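PDB 3I3V: probable secreted solute-binding lipoprotein from Streptomyces coelicolor, which probably captures a solute outside the cell membrane for an ABC-type importer, as other bacterial extracellular solute-binding lipoproteins do. Local coordinates for residues Val167-Leu178 with Leu369-Phe377; Leu150-Arg158 with His214-Asp223. All blocks are in the same frame, centred on the assembly; numbering follows the deposited sequence.

Interaction 1 (Val167-Leu178 with Leu369-Phe377); sequences VGGNDWTGQKLL and LITATSTSF
The ring of Phe377 has Gly169 over one face, with Gly169 CA 4.1 Å from Phe377 CD1, while at its edge lie two carbonyl oxygens near the ring plane, Thr373 O of its own helix and Gly174 O, the latter 3.6 Å from Phe377 CE1. Val167 CG1 lies 3.7 Å from Phe377 CE2, neither squarely over the face nor at the edge; the two side chains run at about a right angle. Phe212 and Phe221 add edge-to-face contacts, so this ring belongs to an aromatic cluster. A side chain on Gly169 would press into the Phe377 ring, so glycine lets the loop backbone lie over it; Gly174 lets Gly168 O sit against the first helical turn. Gly169 O meets Ser374 CA at 3.1 Å in a CA-H...O contact with an angle of 127° at the hydrogen.

Farther along, Thr373 lays its methyl CG2 against the helix backbone, 3.6 Å from Gln175 N. Its OG1 sits beside the backbone N (chi1 -79°) and bonds to Leu369 O at 2.9 Å, which leaves CG2 facing the other helix. Ile370 reaches with CG1 to Gln175 CB at 3.9 Å. The axes of 172-178 and 369-377 cross at 74°, 8.8 Å apart at closest approach. Asp171 OD1 accepts from Thr173 N and OG1, capping the helix, and Ser376 OG bonds to Ala372 O; Asp171 OD2 and Ser374 OG pair outside, with Ser230 N and Gln226 O. The two segments themselves meet through methyl, ring, glycine-backbone and Gln175 aliphatic contacts, without hydrogen bonds between them.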
loop_
_atom_site.group_PDB
_atom_site.type_symbol
_atom_site.label_atom_id
_atom_site.label_comp_id
_atom_site.label_asym_id
_atom_site.label_seq_id
_atom_site.Cartn_x
_atom_site.Cartn_y
_atom_site.Cartn_z
ATOM N N VAL C 167 -40.106 55.605 24.623
ATOM C CA VAL C 167 -38.735 55.505 25.094
ATOM C C VAL C 167 -38.554 56.360 26.343
ATOM O O VAL C 167 -39.206 57.394 26.497
ATOM C CB VAL C 167 -37.739 55.962 23.991
ATOM C CG1 VAL C 167 -37.970 57.430 23.649
ATOM C CG2 VAL C 167 -36.304 55.726 24.446
ATOM N N GLY C 168 -37.679 55.915 27.242
ATOM C CA GLY C 168 -37.433 56.662 28.466
ATOM C C GLY C 168 -36.441 57.782 28.224
ATOM O O GLY C 168 -35.231 57.596 28.351
ATOM N N GLY C 169 -36.955 58.950 27.869
ATOM C CA GLY C 169 -36.083 60.074 27.604
ATOM C C GLY C 169 -35.310 60.591 28.801
ATOM O O GLY C 169 -34.392 61.390 28.633
ATOM N N ASN C 170 -35.672 60.159 30.003
ATOM C CA ASN C 170 -34.962 60.615 31.192
ATOM C C ASN C 170 -34.077 59.549 31.823
ATOM O O ASN C 170 -33.770 59.625 33.013
ATOM C CB ASN C 170 -35.928 61.154 32.257
ATOM C CG ASN C 170 -35.243 62.110 33.236
ATOM O OD1 ASN C 170 -35.704 62.303 34.367
ATOM N ND2 ASN C 170 -34.144 62.724 32.795
ATOM N N ASP C 171 -33.702 58.537 31.044
ATOM C CA ASP C 171 -32.788 57.522 31.547
ATOM C C ASP C 171 -31.991 56.845 30.430
ATOM O O ASP C 171 -31.999 57.312 29.288
ATOM C CB ASP C 171 -33.503 56.507 32.464
ATOM C CG ASP C 171 -34.394 55.516 31.727
ATOM O OD1 ASP C 171 -34.359 55.439 30.479
ATOM O OD2 ASP C 171 -35.136 54.786 32.433
ATOM N N TRP C 172 -31.288 55.764 30.759
ATOM C CA TRP C 172 -30.446 55.064 29.789
ATOM C C TRP C 172 -31.074 54.670 28.449
ATOM O O TRP C 172 -30.377 54.614 27.436
ATOM C CB TRP C 172 -29.820 53.824 30.438
ATOM C CG TRP C 172 -30.814 52.821 30.960
ATOM C CD1 TRP C 172 -31.507 52.881 32.136
ATOM C CD2 TRP C 172 -31.211 51.601 30.322
ATOM N NE1 TRP C 172 -32.310 51.768 32.271
ATOM C CE2 TRP C 172 -32.145 50.969 31.170
ATOM C CE3 TRP C 172 -30.866 50.983 29.116
ATOM C CZ2 TRP C 172 -32.735 49.746 30.854
ATOM C CZ3 TRP C 172 -31.453 49.762 28.800
ATOM C CH2 TRP C 172 -32.376 49.158 29.666
ATOM N N THR C 173 -32.378 54.404 28.432
ATOM C CA THR C 173 -33.040 54.006 27.190
ATOM C C THR C 173 -33.031 55.185 26.232
ATOM O O THR C 173 -32.608 55.057 25.081
ATOM C CB THR C 173 -34.496 53.516 27.444
ATOM O OG1 THR C 173 -35.227 54.516 28.170
ATOM C CG2 THR C 173 -34.487 52.238 28.263
ATOM N N GLY C 174 -33.471 56.339 26.723
ATOM C CA GLY C 174 -33.479 57.535 25.903
ATOM C C GLY C 174 -32.073 57.923 25.456
ATOM O O GLY C 174 -31.869 58.288 24.290
ATOM N N GLN C 175 -31.100 57.830 26.365
ATOM C CA GLN C 175 -29.723 58.198 26.034
ATOM C C GLN C 175 -29.116 57.288 24.965
ATOM O O GLN C 175 -28.344 57.753 24.129
ATOM C CB GLN C 175 -28.851 58.243 27.308
ATOM C CG GLN C 175 -27.891 57.077 27.533
ATOM C CD GLN C 175 -26.508 57.305 26.936
ATOM O OE1 GLN C 175 -25.630 56.450 27.044
ATOM N NE2 GLN C 175 -26.310 58.456 26.309
ATOM N N LYS C 176 -29.474 56.005 24.972
ATOM C CA LYS C 176 -28.968 55.069 23.964
ATOM C C LYS C 176 -29.672 55.233 22.599
ATOM O O LYS C 176 -29.033 55.115 21.545
ATOM C CB LYS C 176 -29.138 53.629 24.448
ATOM C CG LYS C 176 -27.834 52.841 24.558
ATOM C CD LYS C 176 -26.934 53.351 25.682
ATOM C CE LYS C 176 -27.502 53.001 27.037
ATOM N NZ LYS C 176 -26.723 53.610 28.153
ATOM N N LEU C 177 -30.981 55.508 22.613
ATOM C CA LEU C 177 -31.738 55.670 21.367
ATOM C C LEU C 177 -31.317 56.950 20.648
ATOM O O LEU C 177 -31.194 56.962 19.422
ATOM C CB LEU C 177 -33.246 55.722 21.640
ATOM C CG LEU C 177 -34.198 55.067 20.614
ATOM C CD1 LEU C 177 -35.490 55.867 20.569
ATOM C CD2 LEU C 177 -33.579 55.013 19.229
ATOM N N LEU C 178 -31.094 58.021 21.413
ATOM C CA LEU C 178 -30.665 59.304 20.846
ATOM C C LEU C 178 -29.311 59.129 20.174
ATOM O O LEU C 178 -29.068 59.644 19.081
ATOM C CB LEU C 178 -30.521 60.367 21.947
ATOM C CG LEU C 178 -30.555 61.873 21.616
ATOM C CD1 LEU C 178 -29.480 62.553 22.429
ATOM C CD2 LEU C 178 -30.356 62.157 20.127
ATOM N N LEU C 369 -24.879 63.068 30.568
ATOM C CA LEU C 369 -25.273 62.771 29.197
ATOM C C LEU C 369 -26.748 62.342 29.164
ATOM O O LEU C 369 -27.443 62.546 28.171
ATOM C CB LEU C 369 -24.366 61.674 28.629
ATOM C CG LEU C 369 -24.281 61.517 27.109
ATOM C CD1 LEU C 369 -23.818 62.825 26.481
ATOM C CD2 LEU C 369 -23.309 60.391 26.764
ATOM N N ILE C 370 -27.222 61.755 30.259
ATOM C CA ILE C 370 -28.611 61.335 30.353
ATOM C C ILE C 370 -29.467 62.566 30.608
ATOM O O ILE C 370 -30.568 62.684 30.077
ATOM C CB ILE C 370 -28.819 60.326 31.513
ATOM C CG1 ILE C 370 -28.362 58.933 31.074
ATOM C CG2 ILE C 370 -30.278 60.327 31.966
ATOM C CD1 ILE C 370 -28.430 57.900 32.177
ATOM N N THR C 371 -28.956 63.485 31.423
ATOM C CA THR C 371 -29.689 64.699 31.744
ATOM C C THR C 371 -29.773 65.573 30.500
ATOM O O THR C 371 -30.773 66.263 30.284
ATOM C CB THR C 371 -29.007 65.487 32.901
ATOM O OG1 THR C 371 -28.911 64.654 34.065
ATOM C CG2 THR C 371 -29.824 66.714 33.270
ATOM N N ALA C 372 -28.721 65.539 29.685
ATOM C CA ALA C 372 -28.681 66.315 28.447
ATOM C C ALA C 372 -29.641 65.683 27.450
ATOM O O ALA C 372 -30.221 66.366 26.600
ATOM C CB ALA C 372 -27.271 66.320 27.866
ATOM N N THR C 373 -29.785 64.364 27.556
ATOM C CA THR C 373 -30.672 63.627 26.675
ATOM C C THR C 373 -32.130 63.949 26.977
ATOM O O THR C 373 -32.943 64.051 26.063
ATOM C CB THR C 373 -30.418 62.128 26.782
ATOM O OG1 THR C 373 -29.257 61.799 26.009
ATOM C CG2 THR C 373 -31.599 61.349 26.265
ATOM N N SER C 374 -32.463 64.125 28.251
ATOM C CA SER C 374 -33.832 64.482 28.602
ATOM C C SER C 374 -34.163 65.832 27.957
ATOM O O SER C 374 -35.197 65.987 27.313
ATOM C CB SER C 374 -33.990 64.584 30.116
ATOM O OG SER C 374 -35.329 64.897 30.457
ATOM N N THR C 375 -33.268 66.800 28.127
ATOM C CA THR C 375 -33.441 68.133 27.560
ATOM C C THR C 375 -33.660 68.037 26.049
ATOM O O THR C 375 -34.553 68.688 25.496
ATOM C CB THR C 375 -32.196 69.033 27.830
ATOM O OG1 THR C 375 -32.029 69.220 29.239
ATOM C CG2 THR C 375 -32.362 70.401 27.182
ATOM N N SER C 376 -32.851 67.215 25.391
ATOM C CA SER C 376 -32.941 67.035 23.946
ATOM C C SER C 376 -34.254 66.447 23.432
ATOM O O SER C 376 -34.663 66.743 22.312
ATOM C CB SER C 376 -31.784 66.165 23.456
ATOM O OG SER C 376 -30.539 66.736 23.809
ATOM N N PHE C 377 -34.907 65.600 24.218
ATOM C CA PHE C 377 -36.168 65.007 23.772
ATOM C C PHE C 377 -37.361 65.965 23.834
ATOM O O PHE C 377 -38.442 65.643 23.348
ATOM C CB PHE C 377 -36.501 63.749 24.585
ATOM C CG PHE C 377 -36.062 62.471 23.935
ATOM C CD1 PHE C 377 -34.800 61.938 24.187
ATOM C CD2 PHE C 377 -36.911 61.796 23.066
ATOM C CE1 PHE C 377 -34.395 60.747 23.584
ATOM C CE2 PHE C 377 -36.513 60.606 22.459
ATOM C CZ PHE C 377 -35.253 60.079 22.719
#

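Interaction 2 (Leu150-Arg158 with His214-Asp223)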
loop_
_atom_site.group_PDB
_atom_site.type_symbol
_atom_site.label_atom_id
_atom_site.label_comp_id
_atom_site.label_asym_id
_atom_site.label_seq_id
_atom_site.Cartn_x
_atom_site.Cartn_y
_atom_site.Cartn_z
ATOM N N LEU C 150 -41.472 56.754 8.708
ATOM C CA LEU C 150 -41.614 56.672 10.157
ATOM C C LEU C 150 -42.494 57.806 10.640
ATOM O O LEU C 150 -43.390 57.605 11.454
ATOM C CB LEU C 150 -40.252 56.761 10.849
ATOM C CG LEU C 150 -40.240 56.783 12.387
ATOM C CD1 LEU C 150 -40.897 55.526 12.955
ATOM C CD2 LEU C 150 -38.803 56.891 12.873
ATOM N N ILE C 151 -42.233 59.006 10.140
ATOM C CA ILE C 151 -43.032 60.149 10.540
ATOM C C ILE C 151 -44.481 59.944 10.124
ATOM O O ILE C 151 -45.393 60.224 10.902
ATOM C CB ILE C 151 -42.517 61.450 9.910
ATOM C CG1 ILE C 151 -41.087 61.723 10.379
ATOM C CG2 ILE C 151 -43.433 62.606 10.297
ATOM C CD1 ILE C 151 -40.533 63.048 9.901
ATOM N N ALA C 152 -44.681 59.457 8.899
ATOM C CA ALA C 152 -46.021 59.213 8.361
ATOM C C ALA C 152 -46.755 58.164 9.187
ATOM O O ALA C 152 -47.969 58.249 9.381
ATOM C CB ALA C 152 -45.936 58.762 6.891
ATOM N N ALA C 153 -46.019 57.172 9.676
ATOM C CA ALA C 153 -46.627 56.135 10.495
ATOM C C ALA C 153 -46.982 56.737 11.853
ATOM O O ALA C 153 -48.039 56.445 12.419
ATOM C CB ALA C 153 -45.664 54.976 10.659
ATOM N N ALA C 154 -46.101 57.595 12.368
ATOM C CA ALA C 154 -46.332 58.244 13.661
ATOM C C ALA C 154 -47.630 59.044 13.607
ATOM O O ALA C 154 -48.443 58.983 14.534
ATOM C CB ALA C 154 -45.162 59.161 14.009
ATOM N N ARG C 155 -47.812 59.796 12.521
ATOM C CA ARG C 155 -49.019 60.594 12.329
ATOM C C ARG C 155 -50.249 59.688 12.340
ATOM O O ARG C 155 -51.179 59.895 13.121
ATOM C CB ARG C 155 -48.952 61.348 11.000
ATOM C CG ARG C 155 -48.143 62.624 11.047
ATOM C CD ARG C 155 -48.790 63.616 12.008
ATOM N NE ARG C 155 -48.044 63.718 13.254
ATOM C CZ ARG C 155 -48.475 64.339 14.347
ATOM N NH1 ARG C 155 -49.669 64.922 14.371
ATOM N NH2 ARG C 155 -47.695 64.389 15.418
ATOM N N LYS C 156 -50.245 58.680 11.474
ATOM C CA LYS C 156 -51.363 57.747 11.403
ATOM C C LYS C 156 -51.665 57.134 12.764
ATOM O O LYS C 156 -52.822 57.079 13.177
ATOM C CB LYS C 156 -51.074 56.641 10.388
ATOM C CG LYS C 156 -51.206 57.090 8.939
ATOM C CD LYS C 156 -51.111 55.899 7.999
ATOM C CE LYS C 156 -51.962 56.098 6.745
ATOM N NZ LYS C 156 -51.499 57.241 5.915
ATOM N N LEU C 157 -50.622 56.682 13.456
ATOM C CA LEU C 157 -50.770 56.084 14.783
ATOM C C LEU C 157 -51.429 57.035 15.783
ATOM O O LEU C 157 -52.359 56.660 16.489
ATOM C CB LEU C 157 -49.403 55.645 15.315
ATOM C CG LEU C 157 -48.801 54.359 14.748
ATOM C CD1 LEU C 157 -47.304 54.324 15.015
ATOM C CD2 LEU C 157 -49.483 53.153 15.392
ATOM N N ARG C 158 -50.940 58.266 15.848
ATOM C CA ARG C 158 -51.503 59.257 16.766
ATOM C C ARG C 158 -52.969 59.564 16.439
ATOM O O ARG C 158 -53.758 59.861 17.336
ATOM C CB ARG C 158 -50.679 60.555 16.721
ATOM C CG ARG C 158 -49.433 60.562 17.593
ATOM C CD ARG C 158 -48.596 61.790 17.297
ATOM N NE ARG C 158 -47.418 61.902 18.151
ATOM C CZ ARG C 158 -47.439 62.343 19.404
ATOM N NH1 ARG C 158 -48.578 62.722 19.965
ATOM N NH2 ARG C 158 -46.316 62.406 20.096
ATOM N N HIS C 214 -35.776 66.543 13.801
ATOM C CA HIS C 214 -36.859 66.507 12.828
ATOM C C HIS C 214 -37.877 65.457 13.300
ATOM O O HIS C 214 -39.048 65.769 13.501
ATOM C CB HIS C 214 -36.289 66.161 11.444
ATOM C CG HIS C 214 -37.283 66.255 10.324
ATOM N ND1 HIS C 214 -38.172 67.303 10.197
ATOM C CD2 HIS C 214 -37.499 65.449 9.257
ATOM C CE1 HIS C 214 -38.891 67.137 9.102
ATOM N NE2 HIS C 214 -38.502 66.020 8.513
ATOM N N LEU C 215 -37.417 64.223 13.506
ATOM C CA LEU C 215 -38.288 63.139 13.959
ATOM C C LEU C 215 -39.063 63.505 15.220
ATOM O O LEU C 215 -40.277 63.362 15.272
ATOM C CB LEU C 215 -37.467 61.871 14.210
ATOM C CG LEU C 215 -36.850 61.210 12.970
ATOM C CD1 LEU C 215 -35.956 60.045 13.379
ATOM C CD2 LEU C 215 -37.957 60.733 12.046
ATOM N N ARG C 216 -38.351 63.974 16.235
ATOM C CA ARG C 216 -38.955 64.372 17.508
ATOM C C ARG C 216 -40.020 65.474 17.369
ATOM O O ARG C 216 -41.105 65.389 17.951
ATOM C CB ARG C 216 -37.846 64.855 18.451
ATOM C CG ARG C 216 -38.323 65.500 19.740
ATOM C CD ARG C 216 -37.261 66.451 20.271
ATOM N NE ARG C 216 -37.049 67.537 19.319
ATOM C CZ ARG C 216 -36.110 68.469 19.421
ATOM N NH1 ARG C 216 -35.272 68.463 20.441
ATOM N NH2 ARG C 216 -36.014 69.408 18.496
ATOM N N ASP C 217 -39.694 66.526 16.624
ATOM C CA ASP C 217 -40.633 67.626 16.436
ATOM C C ASP C 217 -41.850 67.146 15.653
ATOM O O ASP C 217 -42.952 67.655 15.844
ATOM C CB ASP C 217 -39.948 68.796 15.718
ATOM C CG ASP C 217 -38.974 69.547 16.623
ATOM O OD1 ASP C 217 -38.298 70.485 16.146
ATOM O OD2 ASP C 217 -38.892 69.206 17.821
ATOM N N ALA C 218 -41.657 66.146 14.798
ATOM C CA ALA C 218 -42.753 65.614 14.001
ATOM C C ALA C 218 -43.670 64.727 14.834
ATOM O O ALA C 218 -44.672 64.208 14.333
ATOM C CB ALA C 218 -42.202 64.833 12.824
ATOM N N GLY C 219 -43.317 64.548 16.105
ATOM C CA GLY C 219 -44.117 63.726 16.997
ATOM C C GLY C 219 -43.898 62.230 16.876
ATOM O O GLY C 219 -44.830 61.452 17.059
ATOM N N VAL C 220 -42.670 61.815 16.589
ATOM C CA VAL C 220 -42.378 60.395 16.451
ATOM C C VAL C 220 -42.315 59.703 17.811
ATOM O O VAL C 220 -42.535 58.498 17.912
ATOM C CB VAL C 220 -41.049 60.172 15.688
ATOM C CG1 VAL C 220 -40.595 58.721 15.821
ATOM C CG2 VAL C 220 -41.236 60.515 14.221
ATOM N N PHE C 221 -42.032 60.463 18.863
ATOM C CA PHE C 221 -41.960 59.891 20.204
ATOM C C PHE C 221 -43.233 60.182 20.967
ATOM O O PHE C 221 -43.951 61.123 20.640
ATOM C CB PHE C 221 -40.753 60.464 20.956
ATOM C CG PHE C 221 -39.456 60.211 20.260
ATOM C CD1 PHE C 221 -38.989 58.913 20.100
ATOM C CD2 PHE C 221 -38.755 61.247 19.672
ATOM C CE1 PHE C 221 -37.852 58.655 19.364
ATOM C CE2 PHE C 221 -37.611 60.993 18.931
ATOM C CZ PHE C 221 -37.161 59.692 18.774
ATOM N N ALA C 222 -43.514 59.364 21.977
ATOM C CA ALA C 222 -44.704 59.537 22.806
ATOM C C ALA C 222 -44.697 60.924 23.435
ATOM O O ALA C 222 -43.631 61.501 23.672
ATOM C CB ALA C 222 -44.736 58.474 23.907
ATOM N N ASP C 223 -45.881 61.464 23.704
ATOM C CA ASP C 223 -45.959 62.778 24.322
ATOM C C ASP C 223 -45.213 62.710 25.653
ATOM O O ASP C 223 -45.286 61.706 26.359
ATOM C CB ASP C 223 -47.419 63.187 24.577
ATOM C CG ASP C 223 -48.199 63.470 23.288
ATOM O OD1 ASP C 223 -47.641 64.095 22.363
ATOM O OD2 ASP C 223 -49.385 63.082 23.214
#
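Arg158 meets the turn after helix 203-217 through three acceptors near its guanidinium plane. Its NE donates to Gly219 O at 2.8 Å, nearly straight at 169° and on a lone pair in the carbonyl plane. NH1 and NH2 both grip Asp223 OD1, at 2.9 Å and 3.1 Å respectively, from one face of the carboxylate, whose plane stands 51° from the guanidinium; NH2 also makes a weak bond to Phe221 O. The chain runs extended from CG to NE, which carries the charged end out to this turn. Replacing Arg158 with a leucine would probably leave Gly219 O without this donor and Asp223 without its salt-bridge mate, freeing the carboxylate to turn.

Arg155 NH2 adds a bond to Ala218 O at 3.2 Å, from above the carbonyl plane. The carbonyls of Ala218 and Gly219 are presented by a Schellman motif: Gly219 has positive phi (81°), and Gly219 N and Val220 N bond back to Arg216 O and Leu215 O. Beside these polar contacts, Ile151 sends CG2 to Ala218 CB at 3.6 Å and CG1 to Leu215 CD2 at 3.7 Å, while Leu150 CD2 lies 3.9 Å from Val220 CG1.

Farther out, Val220 and Ala222 make backbone hydrogen bonds with Val165 of strand 163-166, Pro164 touches Ala154 and Arg158, and Trp268 packs on Leu150 and Leu215. Helix 147-159 and the end of helix 203-217 thus meet beside that strand.

How the interactions relate
The centres of the two interactions lie about 17 Å apart, on the same side of the chain's centre. Interaction 1 is the more buried, its centre about 16 Å from that of the chain, and joins a loop and helix to a second helix without bonds between their polar groups. Interaction 2, about 26 Å out and partly buried, combines an apolar layer with arginine bonds to a helix-ending turn. They share no segment but meet directly: Phe377 CE2 and Phe221 CD2 are 3.6 Å apart, Leu177 also packs on Phe221, and Ser376 O and Arg216 NH1, 2.6 Å apart, probably form a hydrogen bond. Helix 363-377 therefore adjoins both helix 172-182 and the end of helix 203-217.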